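Local coordinates for protein 3-hydroxyisobutyryl-CoA hydrolase (Mycobacterium thermoresistibile, PDB 4HDT) that probably hydrolyses 3-hydroxyisobutyryl-CoA to 3-hydroxyisobutyrate and coenzyme A, using a crotonase-like fold, at residues K106-M112 against V123-N128; P149-Y155 against T288-E292; A160-G165 against I181-F185; E274-R278 against V335-F339. All coordinates share one frame. Residues are numbered along the deposited sequence.

Contact 1 (K106-M112 against V123-N128)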
loop_
_atom_site.group_PDB
_atom_site.type_symbol
_atom_site.label_atom_id
_atom_site.label_comp_id
_atom_site.label_asym_id
_atom_site.label_seq_id
_atom_site.Cartn_x
_atom_site.Cartn_y
_atom_site.Cartn_z
ATOM N N LYS A 106 6.821 18.635 7.922
ATOM C CA LYS A 106 8.273 18.533 7.754
ATOM C C LYS A 106 8.614 17.468 6.679
ATOM O O LYS A 106 7.834 16.578 6.442
ATOM C CB LYS A 106 8.912 18.168 9.097
ATOM C CG LYS A 106 8.744 19.286 10.124
ATOM C CD LYS A 106 9.252 18.865 11.502
ATOM C CE LYS A 106 9.285 20.068 12.420
ATOM N NZ LYS A 106 9.762 19.811 13.820
ATOM N N PRO A 107 9.788 17.575 6.052
ATOM C CA PRO A 107 10.219 16.522 5.099
ATOM C C PRO A 107 10.116 15.137 5.763
ATOM O O PRO A 107 10.558 14.962 6.897
ATOM C CB PRO A 107 11.680 16.876 4.844
ATOM C CG PRO A 107 11.715 18.365 5.001
ATOM C CD PRO A 107 10.822 18.609 6.196
ATOM N N TYR A 108 9.560 14.190 5.021
ATOM C CA TYR A 108 9.397 12.805 5.464
ATOM C C TYR A 108 9.944 11.993 4.287
ATOM O O TYR A 108 9.334 11.913 3.204
ATOM C CB TYR A 108 7.926 12.481 5.760
ATOM C CG TYR A 108 7.607 11.067 6.227
ATOM C CD1 TYR A 108 7.551 10.014 5.336
ATOM C CD2 TYR A 108 7.286 10.797 7.561
ATOM C CE1 TYR A 108 7.221 8.724 5.746
ATOM C CE2 TYR A 108 6.977 9.531 7.977
ATOM C CZ TYR A 108 6.909 8.492 7.072
ATOM O OH TYR A 108 6.575 7.207 7.474
ATOM N N VAL A 109 11.097 11.395 4.549
ATOM C CA VAL A 109 11.849 10.658 3.553
ATOM C C VAL A 109 11.603 9.172 3.780
ATOM O O VAL A 109 11.788 8.664 4.884
ATOM C CB VAL A 109 13.366 10.944 3.697
ATOM C CG1 VAL A 109 14.163 10.169 2.682
ATOM C CG2 VAL A 109 13.664 12.449 3.650
ATOM N N SER A 110 11.130 8.467 2.767
ATOM C CA SER A 110 10.896 7.022 2.952
ATOM C C SER A 110 11.793 6.260 2.016
ATOM O O SER A 110 11.978 6.643 0.844
ATOM C CB SER A 110 9.477 6.646 2.724
ATOM O OG SER A 110 9.063 7.047 1.432
ATOM N N ILE A 111 12.436 5.232 2.562
ATOM C CA ILE A 111 13.338 4.375 1.780
ATOM C C ILE A 111 12.634 3.077 1.427
ATOM O O ILE A 111 12.712 2.073 2.132
ATOM C CB ILE A 111 14.677 4.083 2.501
ATOM C CG1 ILE A 111 15.324 5.364 3.047
ATOM C CG2 ILE A 111 15.616 3.291 1.587
ATOM C CD1 ILE A 111 15.678 6.370 2.005
ATOM N N MET A 112 11.923 3.132 0.301
ATOM C CA MET A 112 11.083 2.021 -0.148
ATOM C C MET A 112 11.937 1.110 -1.044
ATOM O O MET A 112 11.695 0.913 -2.232
ATOM C CB MET A 112 9.845 2.608 -0.861
ATOM C CG MET A 112 8.858 3.257 0.117
ATOM S SD MET A 112 7.298 3.743 -0.632
ATOM C CE MET A 112 7.896 5.147 -1.540
ATOM N N VAL A 123 3.006 3.214 4.921
ATOM C CA VAL A 123 3.958 4.020 5.679
ATOM C C VAL A 123 4.989 4.741 4.800
ATOM O O VAL A 123 5.544 5.757 5.223
ATOM C CB VAL A 123 4.671 3.226 6.841
ATOM C CG1 VAL A 123 3.693 2.958 7.987
ATOM C CG2 VAL A 123 5.325 1.953 6.382
ATOM N N GLY A 124 5.208 4.243 3.571
ATOM C CA GLY A 124 6.198 4.875 2.693
ATOM C C GLY A 124 5.660 5.844 1.651
ATOM O O GLY A 124 6.264 6.909 1.404
ATOM N N ALA A 125 4.530 5.496 1.042
ATOM C CA ALA A 125 4.151 6.139 -0.238
ATOM C C ALA A 125 3.321 7.382 -0.087
ATOM O O ALA A 125 2.986 8.013 -1.080
ATOM C CB ALA A 125 3.528 5.148 -1.191
ATOM N N HIS A 126 2.961 7.730 1.137
ATOM C CA HIS A 126 2.367 9.038 1.415
ATOM C C HIS A 126 3.376 10.081 1.902
ATOM O O HIS A 126 2.989 11.235 2.244
ATOM C CB HIS A 126 1.238 8.899 2.447
ATOM C CG HIS A 126 0.183 7.936 2.044
ATOM N ND1 HIS A 126 -0.649 8.171 0.967
ATOM C CD2 HIS A 126 -0.214 6.761 2.575
ATOM C CE1 HIS A 126 -1.501 7.172 0.849
ATOM N NE2 HIS A 126 -1.243 6.295 1.813
ATOM N N GLY A 127 4.664 9.722 1.969
ATOM C CA GLY A 127 5.717 10.680 2.289
ATOM C C GLY A 127 5.941 11.705 1.210
ATOM O O GLY A 127 5.332 11.636 0.160
ATOM N N ASN A 128 6.810 12.667 1.476
ATOM C CA ASN A 128 7.045 13.732 0.531
ATOM C C ASN A 128 8.386 13.687 -0.129
ATOM O O ASN A 128 8.634 14.431 -1.089
ATOM C CB ASN A 128 6.784 15.099 1.187
ATOM C CG ASN A 128 7.482 15.231 2.518
ATOM O OD1 ASN A 128 8.690 15.240 2.542
ATOM N ND2 ASN A 128 6.715 15.460 3.643
#

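Contact 2 (P149-Y155 against T288-E292)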
loop_
_atom_site.group_PDB
_atom_site.type_symbol
_atom_site.label_atom_id
_atom_site.label_comp_id
_atom_site.label_asym_id
_atom_site.label_seq_id
_atom_site.Cartn_x
_atom_site.Cartn_y
_atom_site.Cartn_z
ATOM N N PRO A 149 -7.235 -3.216 -1.317
ATOM C CA PRO A 149 -6.161 -2.276 -0.998
ATOM C C PRO A 149 -6.631 -1.178 -0.056
ATOM O O PRO A 149 -7.663 -0.526 -0.321
ATOM C CB PRO A 149 -5.748 -1.707 -2.359
ATOM C CG PRO A 149 -6.058 -2.842 -3.312
ATOM C CD PRO A 149 -7.283 -3.525 -2.765
ATOM N N ASP A 150 -5.897 -1.011 1.010
ATOM C CA ASP A 150 -6.200 0.001 2.032
ATOM C C ASP A 150 -5.012 0.900 2.239
ATOM O O ASP A 150 -4.284 1.159 1.342
ATOM C CB ASP A 150 -6.678 -0.721 3.317
ATOM C CG ASP A 150 -5.609 -1.578 4.002
ATOM O OD1 ASP A 150 -4.605 -1.977 3.317
ATOM O OD2 ASP A 150 -5.803 -1.841 5.253
ATOM N N VAL A 151 -4.858 1.423 3.443
ATOM C CA VAL A 151 -3.786 2.324 3.845
ATOM C C VAL A 151 -3.564 3.509 2.881
ATOM O O VAL A 151 -2.468 4.017 2.758
ATOM C CB VAL A 151 -2.484 1.552 4.211
ATOM C CG1 VAL A 151 -2.744 0.588 5.382
ATOM C CG2 VAL A 151 -1.894 0.807 3.033
ATOM N N GLY A 152 -4.668 3.985 2.307
ATOM C CA GLY A 152 -4.622 5.070 1.365
ATOM C C GLY A 152 -4.163 4.630 0.011
ATOM O O GLY A 152 -3.934 5.482 -0.848
ATOM N N GLY A 153 -4.078 3.331 -0.222
ATOM C CA GLY A 153 -3.708 2.810 -1.520
ATOM C C GLY A 153 -4.710 3.156 -2.608
ATOM O O GLY A 153 -4.335 3.335 -3.747
ATOM N N THR A 154 -5.995 3.264 -2.273
ATOM C CA THR A 154 -6.994 3.578 -3.310
ATOM C C THR A 154 -6.840 5.028 -3.747
ATOM O O THR A 154 -7.103 5.354 -4.907
ATOM C CB THR A 154 -8.436 3.244 -2.886
ATOM O OG1 THR A 154 -8.838 4.051 -1.790
ATOM C CG2 THR A 154 -8.598 1.803 -2.512
ATOM N N TYR A 155 -6.428 5.929 -2.830
ATOM C CA TYR A 155 -6.073 7.304 -3.191
ATOM C C TYR A 155 -4.886 7.288 -4.194
ATOM O O TYR A 155 -4.919 7.976 -5.230
ATOM C CB TYR A 155 -5.739 8.042 -1.887
ATOM C CG TYR A 155 -5.229 9.466 -2.008
ATOM C CD1 TYR A 155 -3.889 9.727 -2.222
ATOM C CD2 TYR A 155 -6.074 10.531 -1.788
ATOM C CE1 TYR A 155 -3.406 11.012 -2.280
ATOM C CE2 TYR A 155 -5.597 11.818 -1.864
ATOM C CZ TYR A 155 -4.264 12.043 -2.124
ATOM O OH TYR A 155 -3.786 13.332 -2.133
ATOM N N THR A 288 -10.886 9.438 1.634
ATOM C CA THR A 288 -10.602 8.168 1.003
ATOM C C THR A 288 -10.378 7.082 2.054
ATOM O O THR A 288 -10.880 5.944 1.944
ATOM C CB THR A 288 -9.396 8.286 0.049
ATOM O OG1 THR A 288 -9.623 9.350 -0.886
ATOM C CG2 THR A 288 -9.177 7.032 -0.725
ATOM N N LEU A 289 -9.585 7.406 3.056
ATOM C CA LEU A 289 -9.357 6.452 4.160
ATOM C C LEU A 289 -10.662 6.115 4.872
ATOM O O LEU A 289 -10.812 5.029 5.382
ATOM C CB LEU A 289 -8.340 7.015 5.158
ATOM C CG LEU A 289 -6.904 7.051 4.596
ATOM C CD1 LEU A 289 -5.991 8.008 5.362
ATOM C CD2 LEU A 289 -6.324 5.668 4.603
ATOM N N ARG A 290 -11.588 7.071 4.982
ATOM C CA ARG A 290 -12.884 6.762 5.617
ATOM C C ARG A 290 -13.638 5.677 4.849
ATOM O O ARG A 290 -14.268 4.825 5.448
ATOM C CB ARG A 290 -13.802 7.985 5.662
ATOM C CG ARG A 290 -13.382 9.087 6.561
ATOM C CD ARG A 290 -14.450 10.198 6.450
ATOM N NE ARG A 290 -13.856 11.519 6.284
ATOM C CZ ARG A 290 -13.513 12.307 7.296
ATOM N NH1 ARG A 290 -13.700 11.943 8.574
ATOM N NH2 ARG A 290 -12.947 13.461 7.030
ATOM N N GLN A 291 -13.572 5.734 3.520
ATOM C CA GLN A 291 -14.183 4.740 2.664
ATOM C C GLN A 291 -13.468 3.411 2.840
ATOM O O GLN A 291 -14.098 2.360 3.003
ATOM C CB GLN A 291 -14.135 5.180 1.207
ATOM C CG GLN A 291 -14.723 4.207 0.198
ATOM C CD GLN A 291 -14.890 4.896 -1.144
ATOM O OE1 GLN A 291 -15.912 5.561 -1.387
ATOM N NE2 GLN A 291 -13.892 4.797 -1.973
ATOM N N GLU A 292 -12.149 3.454 2.817
ATOM C CA GLU A 292 -11.373 2.241 2.970
ATOM C C GLU A 292 -11.673 1.571 4.314
ATOM O O GLU A 292 -11.698 0.344 4.436
ATOM C CB GLU A 292 -9.877 2.541 2.872
ATOM C CG GLU A 292 -9.366 2.855 1.460
ATOM C CD GLU A 292 -7.891 3.225 1.399
ATOM O OE1 GLU A 292 -7.203 3.127 2.426
ATOM O OE2 GLU A 292 -7.412 3.625 0.307
HETATM O O HOH W 1 -11.568 3.369 -1.231
#

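Contact 3 (A160-G165 against I181-F185)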
loop_
_atom_site.group_PDB
_atom_site.type_symbol
_atom_site.label_atom_id
_atom_site.label_comp_id
_atom_site.label_asym_id
_atom_site.label_seq_id
_atom_site.Cartn_x
_atom_site.Cartn_y
_atom_site.Cartn_z
ATOM N N ALA A 160 -2.914 7.181 -10.446
ATOM C CA ALA A 160 -1.893 6.670 -11.366
ATOM C C ALA A 160 -2.334 7.007 -12.800
ATOM O O ALA A 160 -3.544 7.177 -13.054
ATOM C CB ALA A 160 -1.736 5.179 -11.209
ATOM N N PRO A 161 -1.367 7.085 -13.736
ATOM C CA PRO A 161 -1.739 7.380 -15.116
ATOM C C PRO A 161 -2.665 6.340 -15.723
ATOM O O PRO A 161 -2.504 5.130 -15.468
ATOM C CB PRO A 161 -0.385 7.413 -15.842
ATOM C CG PRO A 161 0.667 7.604 -14.804
ATOM C CD PRO A 161 0.093 6.913 -13.592
ATOM N N GLY A 162 -3.603 6.795 -16.560
ATOM C CA GLY A 162 -4.388 5.836 -17.327
ATOM C C GLY A 162 -5.155 4.901 -16.419
ATOM O O GLY A 162 -5.729 5.327 -15.421
ATOM N N LYS A 163 -5.129 3.609 -16.757
ATOM C CA LYS A 163 -5.702 2.556 -15.922
ATOM C C LYS A 163 -4.613 1.738 -15.238
ATOM O O LYS A 163 -4.884 0.633 -14.792
ATOM C CB LYS A 163 -6.594 1.633 -16.758
ATOM C CG LYS A 163 -7.717 2.349 -17.490
ATOM C CD LYS A 163 -8.631 3.079 -16.532
ATOM C CE LYS A 163 -9.727 3.833 -17.256
ATOM N NZ LYS A 163 -10.386 4.754 -16.309
ATOM N N LEU A 164 -3.387 2.253 -15.179
ATOM C CA LEU A 164 -2.314 1.520 -14.514
ATOM C C LEU A 164 -2.660 1.135 -13.070
ATOM O O LEU A 164 -2.289 0.049 -12.596
ATOM C CB LEU A 164 -1.017 2.322 -14.537
ATOM C CG LEU A 164 -0.305 2.561 -15.892
ATOM C CD1 LEU A 164 1.015 3.255 -15.662
ATOM C CD2 LEU A 164 -0.122 1.341 -16.734
ATOM N N GLY A 165 -3.364 2.027 -12.384
ATOM C CA GLY A 165 -3.796 1.735 -11.007
ATOM C C GLY A 165 -4.740 0.546 -10.904
ATOM O O GLY A 165 -4.633 -0.300 -9.968
ATOM N N ILE A 181 7.551 5.201 -9.634
ATOM C CA ILE A 181 7.665 6.637 -9.930
ATOM C C ILE A 181 6.635 7.009 -11.009
ATOM O O ILE A 181 5.924 8.024 -10.891
ATOM C CB ILE A 181 9.098 6.997 -10.334
ATOM C CG1 ILE A 181 10.030 6.759 -9.122
ATOM C CG2 ILE A 181 9.196 8.437 -10.836
ATOM C CD1 ILE A 181 11.507 6.843 -9.483
ATOM N N VAL A 182 6.515 6.193 -12.056
ATOM C CA VAL A 182 5.511 6.463 -13.096
ATOM C C VAL A 182 4.070 6.510 -12.506
ATOM O O VAL A 182 3.260 7.352 -12.885
ATOM C CB VAL A 182 5.647 5.399 -14.238
ATOM C CG1 VAL A 182 4.371 5.297 -15.066
ATOM C CG2 VAL A 182 6.881 5.698 -15.067
ATOM N N MET A 183 3.808 5.644 -11.526
ATOM C CA MET A 183 2.453 5.571 -10.997
ATOM C C MET A 183 2.169 6.593 -9.898
ATOM O O MET A 183 1.034 6.684 -9.463
ATOM C CB MET A 183 2.092 4.157 -10.562
ATOM C CG MET A 183 1.601 3.302 -11.748
ATOM S SD MET A 183 0.669 1.882 -11.128
ATOM C CE MET A 183 2.086 1.193 -10.323
ATOM N N GLY A 184 3.173 7.378 -9.498
ATOM C CA GLY A 184 2.945 8.395 -8.478
ATOM C C GLY A 184 3.041 7.875 -7.075
ATOM O O GLY A 184 2.607 8.531 -6.139
ATOM N N PHE A 185 3.676 6.705 -6.934
ATOM C CA PHE A 185 3.897 6.089 -5.590
ATOM C C PHE A 185 5.256 6.471 -4.998
ATOM O O PHE A 185 5.547 6.215 -3.826
ATOM C CB PHE A 185 3.818 4.557 -5.668
ATOM C CG PHE A 185 2.419 3.979 -5.691
ATOM C CD1 PHE A 185 1.506 4.320 -6.681
ATOM C CD2 PHE A 185 2.012 3.041 -4.752
ATOM C CE1 PHE A 185 0.241 3.772 -6.740
ATOM C CE2 PHE A 185 0.725 2.482 -4.803
ATOM C CZ PHE A 185 -0.168 2.830 -5.810
#

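Contact 4 (E274-R278 against V335-F339)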
loop_
_atom_site.group_PDB
_atom_site.type_symbol
_atom_site.label_atom_id
_atom_site.label_comp_id
_atom_site.label_asym_id
_atom_site.label_seq_id
_atom_site.Cartn_x
_atom_site.Cartn_y
_atom_site.Cartn_z
ATOM N N GLU A 274 -14.693 -1.167 -7.629
ATOM C CA GLU A 274 -15.615 -0.108 -7.192
ATOM C C GLU A 274 -14.901 0.909 -6.292
ATOM O O GLU A 274 -15.162 2.117 -6.398
ATOM C CB GLU A 274 -16.822 -0.700 -6.490
ATOM C CG GLU A 274 -17.880 0.300 -6.086
ATOM C CD GLU A 274 -18.669 0.890 -7.242
ATOM O OE1 GLU A 274 -18.693 0.345 -8.383
ATOM O OE2 GLU A 274 -19.267 1.957 -6.998
ATOM N N SER A 275 -13.995 0.426 -5.436
ATOM C CA SER A 275 -13.276 1.319 -4.524
ATOM C C SER A 275 -12.413 2.309 -5.285
ATOM O O SER A 275 -12.371 3.499 -4.981
ATOM C CB SER A 275 -12.409 0.507 -3.558
ATOM O OG SER A 275 -13.243 -0.217 -2.676
ATOM N N VAL A 276 -11.683 1.819 -6.299
ATOM C CA VAL A 276 -10.780 2.692 -7.024
ATOM C C VAL A 276 -11.600 3.714 -7.813
ATOM O O VAL A 276 -11.265 4.899 -7.862
ATOM C CB VAL A 276 -9.807 1.873 -7.910
ATOM C CG1 VAL A 276 -8.995 2.802 -8.801
ATOM C CG2 VAL A 276 -8.885 1.037 -7.071
ATOM N N ARG A 277 -12.685 3.266 -8.412
ATOM C CA ARG A 277 -13.550 4.192 -9.142
ATOM C C ARG A 277 -14.171 5.256 -8.251
ATOM O O ARG A 277 -14.211 6.430 -8.630
ATOM C CB ARG A 277 -14.601 3.412 -9.864
ATOM C CG ARG A 277 -14.018 2.711 -11.042
ATOM C CD ARG A 277 -15.165 2.042 -11.719
ATOM N NE ARG A 277 -14.679 1.310 -12.842
ATOM C CZ ARG A 277 -15.398 0.384 -13.469
ATOM N NH1 ARG A 277 -16.630 0.061 -13.062
ATOM N NH2 ARG A 277 -14.852 -0.229 -14.471
ATOM N N ARG A 278 -14.625 4.878 -7.058
ATOM C CA ARG A 278 -15.167 5.865 -6.103
ATOM C C ARG A 278 -14.074 6.801 -5.571
ATOM O O ARG A 278 -14.281 7.992 -5.488
ATOM C CB ARG A 278 -15.877 5.166 -4.937
ATOM C CG ARG A 278 -17.196 4.506 -5.314
ATOM C CD ARG A 278 -17.917 3.982 -4.108
ATOM N NE ARG A 278 -19.066 3.179 -4.489
ATOM C CZ ARG A 278 -20.101 2.911 -3.691
ATOM N NH1 ARG A 278 -20.200 3.433 -2.469
ATOM N NH2 ARG A 278 -21.080 2.154 -4.150
ATOM N N VAL A 335 -21.527 -6.127 -3.468
ATOM C CA VAL A 335 -20.484 -5.079 -3.521
ATOM C C VAL A 335 -20.874 -3.893 -2.658
ATOM O O VAL A 335 -20.080 -3.413 -1.823
ATOM C CB VAL A 335 -20.235 -4.601 -4.982
ATOM C CG1 VAL A 335 -19.320 -3.377 -5.025
ATOM C CG2 VAL A 335 -19.685 -5.739 -5.815
ATOM N N GLU A 336 -22.120 -3.443 -2.809
ATOM C CA GLU A 336 -22.586 -2.286 -2.049
ATOM C C GLU A 336 -22.482 -2.488 -0.550
ATOM O O GLU A 336 -22.232 -1.525 0.189
ATOM C CB GLU A 336 -24.024 -1.911 -2.476
ATOM C CG GLU A 336 -24.689 -0.814 -1.680
ATOM C CD GLU A 336 -24.001 0.546 -1.765
ATOM O OE1 GLU A 336 -23.250 0.816 -2.722
ATOM O OE2 GLU A 336 -24.233 1.357 -0.844
ATOM N N ALA A 337 -22.637 -3.722 -0.095
ATOM C CA ALA A 337 -22.538 -4.033 1.356
ATOM C C ALA A 337 -21.193 -3.628 1.971
ATOM O O ALA A 337 -21.126 -3.319 3.148
ATOM C CB ALA A 337 -22.785 -5.510 1.585
ATOM N N TYR A 338 -20.124 -3.605 1.185
ATOM C CA TYR A 338 -18.812 -3.246 1.713
ATOM C C TYR A 338 -18.658 -1.763 1.995
ATOM O O TYR A 338 -17.749 -1.358 2.705
ATOM C CB TYR A 338 -17.700 -3.705 0.789
ATOM C CG TYR A 338 -17.366 -5.178 0.876
ATOM C CD1 TYR A 338 -18.210 -6.140 0.332
ATOM C CD2 TYR A 338 -16.161 -5.583 1.410
ATOM C CE1 TYR A 338 -17.882 -7.497 0.385
ATOM C CE2 TYR A 338 -15.796 -6.923 1.440
ATOM C CZ TYR A 338 -16.656 -7.876 0.931
ATOM O OH TYR A 338 -16.268 -9.193 0.953
ATOM N N PHE A 339 -19.577 -0.945 1.477
ATOM C CA PHE A 339 -19.506 0.500 1.597
ATOM C C PHE A 339 -20.496 1.031 2.617
ATOM O O PHE A 339 -20.636 2.238 2.743
ATOM C CB PHE A 339 -19.722 1.139 0.211
ATOM C CG PHE A 339 -18.652 0.781 -0.763
ATOM C CD1 PHE A 339 -17.489 1.514 -0.813
ATOM C CD2 PHE A 339 -18.783 -0.312 -1.622
ATOM C CE1 PHE A 339 -16.460 1.160 -1.676
ATOM C CE2 PHE A 339 -17.774 -0.656 -2.498
ATOM C CZ PHE A 339 -16.613 0.067 -2.525
HETATM O O HOH W 2 -22.822 3.512 -0.828
#

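Contact 1 (K106-M112 against V123-N128)
Strand 108-112 opens a beta-beta-alpha repeat of the crotonase fold, with strand 115-117 and helix 119-124, after which the chain returns to the central sheet as the parallel strand 129-132. Tyr-108 and Asn-128, the two residues with most surface buried here, hold the two ends of this connection together. The Asn-128 side chain mimics a neighbouring strand: its OD1 accepts the Tyr-108 N at 2.8 Å, while its ND2 donates to Lys-106 O at 3.2 Å. A backbone bond from Asn-128 N to Tyr-108 O (3.2 Å) completes the set, so pairing with strand 108-112 starts one residue ahead of strand 129-132. The Tyr-108 ring extends across the gap, and its OH donates to Val-123 O at 2.9 Å, with that oxygen lying near the ring plane. Tyr-108 CD1 comes within 3.6 Å of Gly-127 CA, and the side chain also packs on Met-41 and Leu-45 of helix 35-49 and Ile-101 of helix 85-103. Gly-124 opens a type I turn that ends at Gly-127. Gly-124 O accepts both Gly-127 N (3.3 Å) and Ser-110 OG (2.8 Å), which ties the turn to the strand. The close packing is consistent with a glycine here: Met-112 SD lies 3.5 Å from Gly-124 C, and an ideal CB on Gly-124 would fall only 2.6 Å from that sulphur.

Contact 2 (P149-Y155 against T288-E292)
Between Pro-149 and Tyr-155 the backbone makes a type I' turn, closed by Gly-153 N to Asp-150 O at 2.7 Å, and then enters helix 153-158 with Gly-152 at the N-cap position. Segment 288-292, a regular piece of helix 285-299, lies beside it in the opposite sense: Asp-150 CA is 5.7 Å from Glu-292 CA, and Tyr-155 CA is 6.2 Å from Thr-288 CA. Positive phi at Gly-152 suits a residue without a side chain, and its amide faces the neighbouring helix. Glu-292 exploits this: its OE1 accepts Gly-152 N at 2.7 Å, while its OE2 accepts both Thr-154 N (3.0 Å) and Thr-154 OG1 (2.6 Å). A buried carboxylate thus meets the amide-rich start of a helix, where its negative charge is well placed against the helix dipole. In this crotonase-like fold the carboxylate thereby ties the N-terminal end of helix 153-158 to helix 285-299, some 130 residues later. The same turn faces helix 85-103 too, since Asp-150 OD2 is hydrogen-bonded to Tyr-95 OH. Carbon contacts lie next to these bonds: the Leu-289 CD2 methyl packs against the turn backbone, 3.3 Å from Gly-152 N, and Thr-288 CG2 lies 3.8 Å from Tyr-155 CB. A water donates to Thr-154 OG1 at 2.9 Å and accepts from Gln-291 NE2 at 2.8 Å, bridging the segments beside the carboxylate.

Contact 3 (A160-G165 against I181-F185)
Apolar packing dominates this meeting of a turn with a helix end, which has no hydrogen bond across it. Met-183 lies against several partners: its CG is 3.9 Å from Ala-160 CB and 4.3 Å from Pro-161 CD, and its SD is 3.8 Å from Leu-164 CB. Met-183 is modelled in two conformers, and the distances hold for the one whose coordinates appear here. Val-182 extends the patch, its CG1 lying 4.0 Å from Leu-164 CD1. The polar component is slight: Ala-160 CA makes a CA-H...O contact with Met-183 O at 3.5 Å. Backbone bonds shape each side separately. Pro-161 to Leu-164 form a type II' turn closed by Leu-164 N to Pro-161 O (3.0 Å), whereas Gly-184, at positive phi, ends helix 177-183 in a Schellman motif. The contact sets the turn entering helix 164-171 against the C-terminal end of helix 177-183, with Leu-164 also touching Ile-230 of helix 227-233 and Phe-185 packing on helix 153-158.

Contact 4 (E274-R278 against V335-F339)
The guanidinium of Arg-278 lies flat on the Phe-339 ring while its edge forms salt bridges, so a single side chain serves as both cation-pi partner and ion-pair centre. The groups stack with centres 4.1 Å apart and planes at 23°, and the CZ of Arg-278 sits only 17° off the normal of the Phe-339 ring. This joins helix 266-279 to the end of helix 332-336 in the C-terminal helical part of the crotonase-like fold. Glu-274, one helical turn before Arg-278, pairs with it through OE2 to NE at 2.8 Å; across the contact Arg-278 NH2 reaches Glu-336 OE1 at 2.9 Å, completing a three-residue network. Apart from the charges, Glu-274 CB packs on Val-335 CG1 at 3.9 Å, and Phe-339 also lies against Val-295 of helix 285-299. A water accepts from Arg-278 NH1 at 3.1 Å and donates to Glu-336 OE2 at 2.6 Å.

Overall arrangement
From the N terminus, contact 1 comes first and closes a short excursion from the central sheet before any other contact opens. Contact 2 opens at 149-155, and contact 3 opens and closes within its long span, in the helical region after helix 153-158. Contact 4 starts at 274-278, before 288-292 completes contact 2, and finishes at 335-339, so these two cross. They also touch, through Gln-291 against Arg-278 and Phe-339. His-126 of contact 1 reaches Val-151 O of contact 2, and Met-112 CE packs on Phe-185 O of contact 3. Thus contact 1, on the sheet, meets contacts 2 and 3, and contact 2 meets contact 4 among the C-terminal helices, across the chain's centre from contact 1.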